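Side-chain contacts in putative epimerase (Burkholderia cenocepacia, PDB 4LW8), which is a putative NAD(P)-dependent epimerase of the epimerase/dehydratase family, probably converting a sugar precursor in the synthesis of LPS O-antigen: residues D70-E75 against T106-I111; F22-T27 against R115-A120. One frame throughout, in Å; residues are numbered along the deposited sequence.

Contact 1: residues D70-E75 against T106-I111; sequences DLLDAE and TYAVNI
Leu72, in the turn that leads into helix 74-84, lays its side chain against segment 106-111 of helix 103-122 at Ala108 and Val109, with CA atoms of Leu72 and Val109 6.5 Å apart. From CB to CG the chain makes no close approach to the helix; with CG anti to the carbonyl carbon (chi1 -65°), the isobutyl group leans across, and its two methyls do the touching. CD2 settles over the helix backbone, 3.6 Å from Ala108 O and 4.1 Å from Val109 CA. CD1, anti to CA (chi2 -172°), meets Ala108 CB at 4.2 Å, with Val109 CG2 a little farther off at 4.4 Å. Val109 thus offers CG2 to Leu72 and its other branch to Leu71, whose CD1 lies 4.0 Å from Val109 CG1; the side chains of Leu71 and Val109 cross at about a right angle. Two bonds shape the turn that carries both leucines: Asp73 N bonds to Asp70 O in a type I beta turn, and Leu72 N reaches Asp70 OD1 from above the carboxylate plane in an Asx turn. Asp73 then N-caps helix 74-84 through Ala76 N. Elsewhere on helix 103-122, Tyr107 and Ile111 pack on helix 159-172 and on the second subunit, Ile111 on Ile111 of that subunit, as in the four-helix dimer interface of extended short-chain dehydrogenases. Van der Waals packing makes the contact, one methyl resting on a carbonyl oxygen; without a directional bond, dispersion and burial of methyl surface hold it.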
ATOM      1  N   ASP A  70      -1.285 -20.802   9.558  1.00 29.29           N
ATOM      2  CA  ASP A  70      -0.792 -20.020   8.428  1.00 33.33           C
ATOM      3  C   ASP A  70      -1.611 -18.720   8.323  1.00 32.94           C
ATOM      4  O   ASP A  70      -2.834 -18.764   8.299  1.00 29.56           O
ATOM      5  CB  ASP A  70      -0.866 -20.852   7.145  1.00 47.21           C
ATOM      6  CG  ASP A  70      -0.695 -20.017   5.876  1.00 63.63           C
ATOM      7  OD1 ASP A  70       0.029 -18.998   5.898  1.00 63.35           O
ATOM      8  OD2 ASP A  70      -1.284 -20.400   4.840  1.00 75.94           O
ATOM      9  N   LEU A  71      -0.942 -17.569   8.295  1.00 36.83           N
ATOM     10  CA  LEU A  71      -1.633 -16.269   8.226  1.00 37.72           C
ATOM     11  C   LEU A  71      -2.595 -16.153   7.040  1.00 31.58           C
ATOM     12  O   LEU A  71      -3.632 -15.486   7.127  1.00 26.10           O
ATOM     13  CB  LEU A  71      -0.615 -15.136   8.149  1.00 46.94           C
ATOM     14  CG  LEU A  71       0.154 -14.731   9.405  1.00 49.98           C
ATOM     15  CD1 LEU A  71       1.298 -13.821   8.993  1.00 49.08           C
ATOM     16  CD2 LEU A  71      -0.754 -14.024  10.385  1.00 41.63           C
ATOM     17  N   LEU A  72      -2.267 -16.809   5.932  1.00 28.81           N
ATOM     18  CA  LEU A  72      -3.136 -16.749   4.754  1.00 34.54           C
ATOM     19  C   LEU A  72      -4.341 -17.695   4.883  1.00 32.35           C
ATOM     20  O   LEU A  72      -5.231 -17.711   4.035  1.00 32.08           O
ATOM     21  CB  LEU A  72      -2.333 -17.042   3.481  1.00 28.48           C
ATOM     22  CG  LEU A  72      -1.255 -16.003   3.135  1.00 36.85           C
ATOM     23  CD1 LEU A  72      -0.634 -16.279   1.746  1.00 31.22           C
ATOM     24  CD2 LEU A  72      -1.828 -14.576   3.187  1.00 27.48           C
ATOM     25  N   ASP A  73      -4.366 -18.470   5.959  1.00 28.74           N
ATOM     26  CA  ASP A  73      -5.481 -19.380   6.241  1.00 33.94           C
ATOM     27  C   ASP A  73      -6.494 -18.656   7.148  1.00 30.15           C
ATOM     28  O   ASP A  73      -6.398 -18.723   8.379  1.00 32.25           O
ATOM     29  CB  ASP A  73      -4.949 -20.657   6.905  1.00 28.06           C
ATOM     30  CG  ASP A  73      -5.998 -21.728   7.065  1.00 40.10           C
ATOM     31  OD1 ASP A  73      -7.212 -21.424   6.953  1.00 38.43           O
ATOM     32  OD2 ASP A  73      -5.581 -22.894   7.296  1.00 41.80           O
ATOM     33  N   ALA A  74      -7.434 -17.949   6.530  1.00 33.31           N
ATOM     34  CA  ALA A  74      -8.322 -17.042   7.250  1.00 33.07           C
ATOM     35  C   ALA A  74      -9.135 -17.798   8.289  1.00 39.09           C
ATOM     36  O   ALA A  74      -9.309 -17.334   9.417  1.00 39.94           O
ATOM     37  CB  ALA A  74      -9.250 -16.295   6.271  1.00 26.27           C
ATOM     38  N   GLU A  75      -9.624 -18.976   7.905  1.00 39.66           N
ATOM     39  CA  GLU A  75     -10.449 -19.766   8.800  1.00 35.31           C
ATOM     40  C   GLU A  75      -9.642 -20.299   9.987  1.00 36.05           C
ATOM     41  O   GLU A  75     -10.119 -20.253  11.121  1.00 40.89           O
ATOM     42  CB  GLU A  75     -11.127 -20.906   8.043  1.00 43.72           C
ATOM     43  CG  GLU A  75     -11.980 -21.824   8.917  1.00 60.33           C
ATOM     44  CD  GLU A  75     -12.948 -21.067   9.831  1.00 71.81           C
ATOM     45  OE1 GLU A  75     -13.071 -21.470  11.014  1.00 68.12           O
ATOM     46  OE2 GLU A  75     -13.591 -20.092   9.365  1.00 75.19           O
ATOM     47  N   THR A 106       5.204 -11.560  -0.334  1.00 24.45           N
ATOM     48  CA  THR A 106       5.472 -10.447   0.556  1.00 31.51           C
ATOM     49  C   THR A 106       4.241  -9.559   0.700  1.00 22.90           C
ATOM     50  O   THR A 106       3.844  -9.225   1.818  1.00 25.69           O
ATOM     51  CB  THR A 106       6.651  -9.598   0.040  1.00 38.29           C
ATOM     52  OG1 THR A 106       7.844 -10.387   0.076  1.00 44.32           O
ATOM     53  CG2 THR A 106       6.841  -8.354   0.905  1.00 33.66           C
ATOM     54  N   TYR A 107       3.625  -9.194  -0.423  1.00 22.86           N
ATOM     55  CA  TYR A 107       2.393  -8.400  -0.350  1.00 23.25           C
ATOM     56  C   TYR A 107       1.229  -9.192   0.270  1.00 20.61           C
ATOM     57  O   TYR A 107       0.524  -8.682   1.143  1.00 23.92           O
ATOM     58  CB  TYR A 107       2.018  -7.871  -1.740  1.00 19.01           C
ATOM     59  CG  TYR A 107       2.946  -6.766  -2.200  1.00 23.59           C
ATOM     60  CD1 TYR A 107       2.933  -5.518  -1.571  1.00 20.12           C
ATOM     61  CD2 TYR A 107       3.845  -6.967  -3.244  1.00 22.88           C
ATOM     62  CE1 TYR A 107       3.774  -4.483  -1.993  1.00 22.21           C
ATOM     63  CE2 TYR A 107       4.700  -5.944  -3.671  1.00 21.06           C
ATOM     64  CZ  TYR A 107       4.650  -4.707  -3.040  1.00 19.77           C
ATOM     65  OH  TYR A 107       5.480  -3.706  -3.453  1.00 19.46           O
ATOM     66  N   ALA A 108       1.056 -10.445  -0.146  1.00 22.07           N
ATOM     67  CA  ALA A 108      -0.013 -11.290   0.396  1.00 28.12           C
ATOM     68  C   ALA A 108       0.111 -11.482   1.918  1.00 26.84           C
ATOM     69  O   ALA A 108      -0.825 -11.167   2.666  1.00 23.84           O
ATOM     70  CB  ALA A 108      -0.028 -12.655  -0.308  1.00 22.94           C
ATOM     71  N   VAL A 109       1.264 -11.964   2.374  1.00 27.94           N
ATOM     72  CA  VAL A 109       1.468 -12.219   3.798  1.00 23.61           C
ATOM     73  C   VAL A 109       1.325 -10.914   4.621  1.00 30.50           C
ATOM     74  O   VAL A 109       0.610 -10.885   5.623  1.00 25.67           O
ATOM     75  CB  VAL A 109       2.843 -12.849   4.076  1.00 28.21           C
ATOM     76  CG1 VAL A 109       3.118 -12.872   5.569  1.00 27.88           C
ATOM     77  CG2 VAL A 109       2.924 -14.270   3.493  1.00 31.99           C
ATOM     78  N   ASN A 110       1.974  -9.831   4.197  1.00 25.16           N
ATOM     79  CA  ASN A 110       1.953  -8.619   5.018  1.00 22.92           C
ATOM     80  C   ASN A 110       0.653  -7.810   4.966  1.00 23.36           C
ATOM     81  O   ASN A 110       0.320  -7.137   5.946  1.00 22.19           O
ATOM     82  CB  ASN A 110       3.147  -7.723   4.669  1.00 23.23           C
ATOM     83  CG  ASN A 110       4.473  -8.422   4.955  1.00 31.18           C
ATOM     84  OD1 ASN A 110       4.507  -9.372   5.725  1.00 31.60           O
ATOM     85  ND2 ASN A 110       5.559  -7.967   4.331  1.00 29.33           N
ATOM     86  N   ILE A 111      -0.072  -7.849   3.846  1.00 21.96           N
ATOM     87  CA  ILE A 111      -1.357  -7.139   3.770  1.00 23.34           C
ATOM     88  C   ILE A 111      -2.536  -8.046   4.118  1.00 28.18           C
ATOM     89  O   ILE A 111      -3.308  -7.747   5.027  1.00 23.82           O
ATOM     90  CB  ILE A 111      -1.630  -6.540   2.369  1.00 22.51           C
ATOM     91  CG1 ILE A 111      -0.517  -5.583   1.955  1.00 19.35           C
ATOM     92  CG2 ILE A 111      -2.977  -5.829   2.353  1.00 19.00           C
ATOM     93  CD1 ILE A 111      -0.621  -5.162   0.492  1.00 21.11           C
TER

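Contact 2: residues F22-T27 against R115-A120; sequences FVTGLT and RNLLAA
Phe22 and Leu117 meet with the leucine at the rim of the ring: Leu117 CD1 lies in the ring plane, 4.0 Å from Phe22 CE2, so it is the edge and not a face that receives the methyl. The two side chains point at each other from strand 20-24 and helix 103-122 and slide past one another in opposite directions. Each has CG anti to its own backbone N (chi1 -176° in Phe22, 170° in Leu117), which sends both across the space between sheet and helix. The other branch, Leu117 CD2, turns to Thr24 and comes within 4.3 Å of its CG2. Leu117 therefore spans two residues of the strand that face the same way, while Val23 between them points to the other side of the sheet, onto Leu38 of helix 29-40. Thr24 divides its side chain: CG2 faces the helix, and OG1 bonds to His91 ND1 at the end of strand 88-91 and to Ala93 N in the loop after it. Ala84 and Pro86 also pack on Phe22, and all three touching residues are buried. The strands beside 20-24 run parallel to it. A later helix thus packs on the first strand of a Rossmann fold, on the sheet face opposite helix 29-40; the glycine-rich turn after that strand, beginning at Gly25, is consistent with dinucleotide binding, as in this family.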
ATOM      1  N   PHE A  22      -1.931 -12.745  22.621  1.00 22.28           N
ATOM      2  CA  PHE A  22      -1.830 -13.519  21.399  1.00 25.45           C
ATOM      3  C   PHE A  22      -0.799 -12.847  20.489  1.00 26.09           C
ATOM      4  O   PHE A  22      -0.952 -11.680  20.117  1.00 27.44           O
ATOM      5  CB  PHE A  22      -3.204 -13.609  20.725  1.00 24.75           C
ATOM      6  CG  PHE A  22      -3.242 -14.464  19.489  1.00 28.03           C
ATOM      7  CD1 PHE A  22      -3.037 -15.833  19.567  1.00 22.89           C
ATOM      8  CD2 PHE A  22      -3.520 -13.896  18.247  1.00 27.35           C
ATOM      9  CE1 PHE A  22      -3.095 -16.626  18.431  1.00 29.58           C
ATOM     10  CE2 PHE A  22      -3.567 -14.680  17.100  1.00 33.52           C
ATOM     11  CZ  PHE A  22      -3.360 -16.048  17.191  1.00 33.64           C
ATOM     12  N   VAL A  23       0.264 -13.569  20.165  1.00 28.95           N
ATOM     13  CA  VAL A  23       1.382 -13.001  19.404  1.00 27.49           C
ATOM     14  C   VAL A  23       1.605 -13.780  18.132  1.00 24.00           C
ATOM     15  O   VAL A  23       1.922 -14.956  18.188  1.00 24.18           O
ATOM     16  CB  VAL A  23       2.695 -13.014  20.214  1.00 23.83           C
ATOM     17  CG1 VAL A  23       3.823 -12.389  19.401  1.00 24.16           C
ATOM     18  CG2 VAL A  23       2.495 -12.295  21.583  1.00 23.14           C
ATOM     19  N   THR A  24       1.437 -13.147  16.974  1.00 25.25           N
ATOM     20  CA  THR A  24       1.782 -13.842  15.745  1.00 26.85           C
ATOM     21  C   THR A  24       3.307 -13.860  15.570  1.00 29.51           C
ATOM     22  O   THR A  24       3.988 -12.917  15.958  1.00 28.81           O
ATOM     23  CB  THR A  24       1.126 -13.203  14.518  1.00 25.82           C
ATOM     24  OG1 THR A  24       1.621 -11.863  14.351  1.00 24.55           O
ATOM     25  CG2 THR A  24      -0.404 -13.204  14.672  1.00 23.95           C
ATOM     26  N   GLY A  25       3.840 -14.936  14.991  1.00 32.99           N
ATOM     27  CA  GLY A  25       5.287 -15.071  14.836  1.00 22.97           C
ATOM     28  C   GLY A  25       5.965 -15.126  16.196  1.00 25.29           C
ATOM     29  O   GLY A  25       7.069 -14.615  16.368  1.00 31.72           O
ATOM     30  N   LEU A  26       5.288 -15.744  17.165  1.00 22.69           N
ATOM     31  CA  LEU A  26       5.763 -15.801  18.547  1.00 24.99           C
ATOM     32  C   LEU A  26       7.159 -16.419  18.696  1.00 32.90           C
ATOM     33  O   LEU A  26       7.933 -15.984  19.557  1.00 28.86           O
ATOM     34  CB  LEU A  26       4.774 -16.601  19.415  1.00 24.24           C
ATOM     35  CG  LEU A  26       5.133 -16.862  20.884  1.00 29.62           C
ATOM     36  CD1 LEU A  26       5.491 -15.570  21.614  1.00 28.71           C
ATOM     37  CD2 LEU A  26       3.986 -17.558  21.598  1.00 30.13           C
ATOM     38  N   THR A  27       7.492 -17.420  17.878  1.00 25.72           N
ATOM     39  CA  THR A  27       8.771 -18.115  18.074  1.00 29.03           C
ATOM     40  C   THR A  27       9.911 -17.504  17.243  1.00 25.57           C
ATOM     41  O   THR A  27      11.020 -18.006  17.245  1.00 27.20           O
ATOM     42  CB  THR A  27       8.671 -19.633  17.762  1.00 29.60           C
ATOM     43  OG1 THR A  27       8.255 -19.830  16.406  1.00 30.40           O
ATOM     44  CG2 THR A  27       7.661 -20.301  18.705  1.00 31.35           C
ATOM     45  N   ARG A 115      -4.773  -8.587   7.422  1.00 21.87           N
ATOM     46  CA  ARG A 115      -6.212  -8.432   7.323  1.00 24.16           C
ATOM     47  C   ARG A 115      -6.938  -9.655   7.917  1.00 25.00           C
ATOM     48  O   ARG A 115      -7.945  -9.503   8.627  1.00 26.76           O
ATOM     49  CB  ARG A 115      -6.634  -8.207   5.868  1.00 24.35           C
ATOM     50  CG  ARG A 115      -8.081  -7.741   5.729  1.00 19.96           C
ATOM     51  CD  ARG A 115      -8.571  -7.735   4.295  1.00 22.05           C
ATOM     52  NE  ARG A 115      -9.925  -7.194   4.220  1.00 30.78           N
ATOM     53  CZ  ARG A 115     -11.027  -7.891   4.481  1.00 34.66           C
ATOM     54  NH1 ARG A 115     -10.943  -9.168   4.826  1.00 33.01           N
ATOM     55  NH2 ARG A 115     -12.219  -7.310   4.397  1.00 34.80           N
ATOM     56  N   ASN A 116      -6.425 -10.859   7.651  1.00 22.67           N
ATOM     57  CA  ASN A 116      -7.028 -12.060   8.223  1.00 26.26           C
ATOM     58  C   ASN A 116      -7.025 -12.038   9.738  1.00 24.64           C
ATOM     59  O   ASN A 116      -8.008 -12.436  10.365  1.00 26.47           O
ATOM     60  CB  ASN A 116      -6.315 -13.315   7.746  1.00 23.83           C
ATOM     61  CG  ASN A 116      -6.552 -13.592   6.285  1.00 28.56           C
ATOM     62  OD1 ASN A 116      -7.478 -13.056   5.688  1.00 28.89           O
ATOM     63  ND2 ASN A 116      -5.731 -14.449   5.709  1.00 27.16           N
ATOM     64  N   LEU A 117      -5.924 -11.570  10.317  1.00 20.66           N
ATOM     65  CA  LEU A 117      -5.825 -11.423  11.770  1.00 24.92           C
ATOM     66  C   LEU A 117      -6.874 -10.446  12.313  1.00 27.99           C
ATOM     67  O   LEU A 117      -7.547 -10.744  13.298  1.00 25.99           O
ATOM     68  CB  LEU A 117      -4.426 -10.949  12.179  1.00 21.53           C
ATOM     69  CG  LEU A 117      -4.279 -10.523  13.646  1.00 22.91           C
ATOM     70  CD1 LEU A 117      -4.490 -11.717  14.611  1.00 20.71           C
ATOM     71  CD2 LEU A 117      -2.908  -9.860  13.882  1.00 20.92           C
ATOM     72  N   LEU A 118      -6.992  -9.273  11.685  1.00 27.95           N
ATOM     73  CA  LEU A 118      -7.932  -8.253  12.145  1.00 21.54           C
ATOM     74  C   LEU A 118      -9.368  -8.753  12.023  1.00 25.60           C
ATOM     75  O   LEU A 118     -10.172  -8.552  12.933  1.00 27.14           O
ATOM     76  CB  LEU A 118      -7.737  -6.932  11.360  1.00 21.31           C
ATOM     77  CG  LEU A 118      -6.343  -6.307  11.532  1.00 24.91           C
ATOM     78  CD1 LEU A 118      -6.170  -5.089  10.656  1.00 26.62           C
ATOM     79  CD2 LEU A 118      -6.050  -5.940  12.999  1.00 20.55           C
ATOM     80  N   ALA A 119      -9.692  -9.426  10.915  1.00 24.35           N
ATOM     81  CA  ALA A 119     -11.034  -9.989  10.740  1.00 29.22           C
ATOM     82  C   ALA A 119     -11.359 -11.016  11.826  1.00 23.34           C
ATOM     83  O   ALA A 119     -12.490 -11.074  12.327  1.00 26.14           O
ATOM     84  CB  ALA A 119     -11.184 -10.625   9.341  1.00 20.85           C
ATOM     85  N   ALA A 120     -10.369 -11.836  12.172  1.00 23.22           N
ATOM     86  CA  ALA A 120     -10.524 -12.842  13.221  1.00 29.54           C
ATOM     87  C   ALA A 120     -10.802 -12.189  14.582  1.00 28.32           C
ATOM     88  O   ALA A 120     -11.681 -12.626  15.323  1.00 25.85           O
ATOM     89  CB  ALA A 120      -9.281 -13.725  13.296  1.00 28.02           C
TER

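From the N terminus, strand 20-24 supplies the first half of contact 2. The chain then runs through helix 29-40 and strands 44-49 and 65-68 to the turn at 70-75, passes helix 74-84 and strand 88-91, and enters helix 103-122, where 106-111 closes contact 1. One turn farther on, 115-120 closes the larger loop of contact 2, so contact 1 is nested within it. Both contacts use helix 103-122, tying it to the first strand and to the loop after strand 65-68. Their centres are about 10 Å apart, and Leu71 O joins them directly through a probable hydrogen bond to Asn116 ND2 at 2.7 Å.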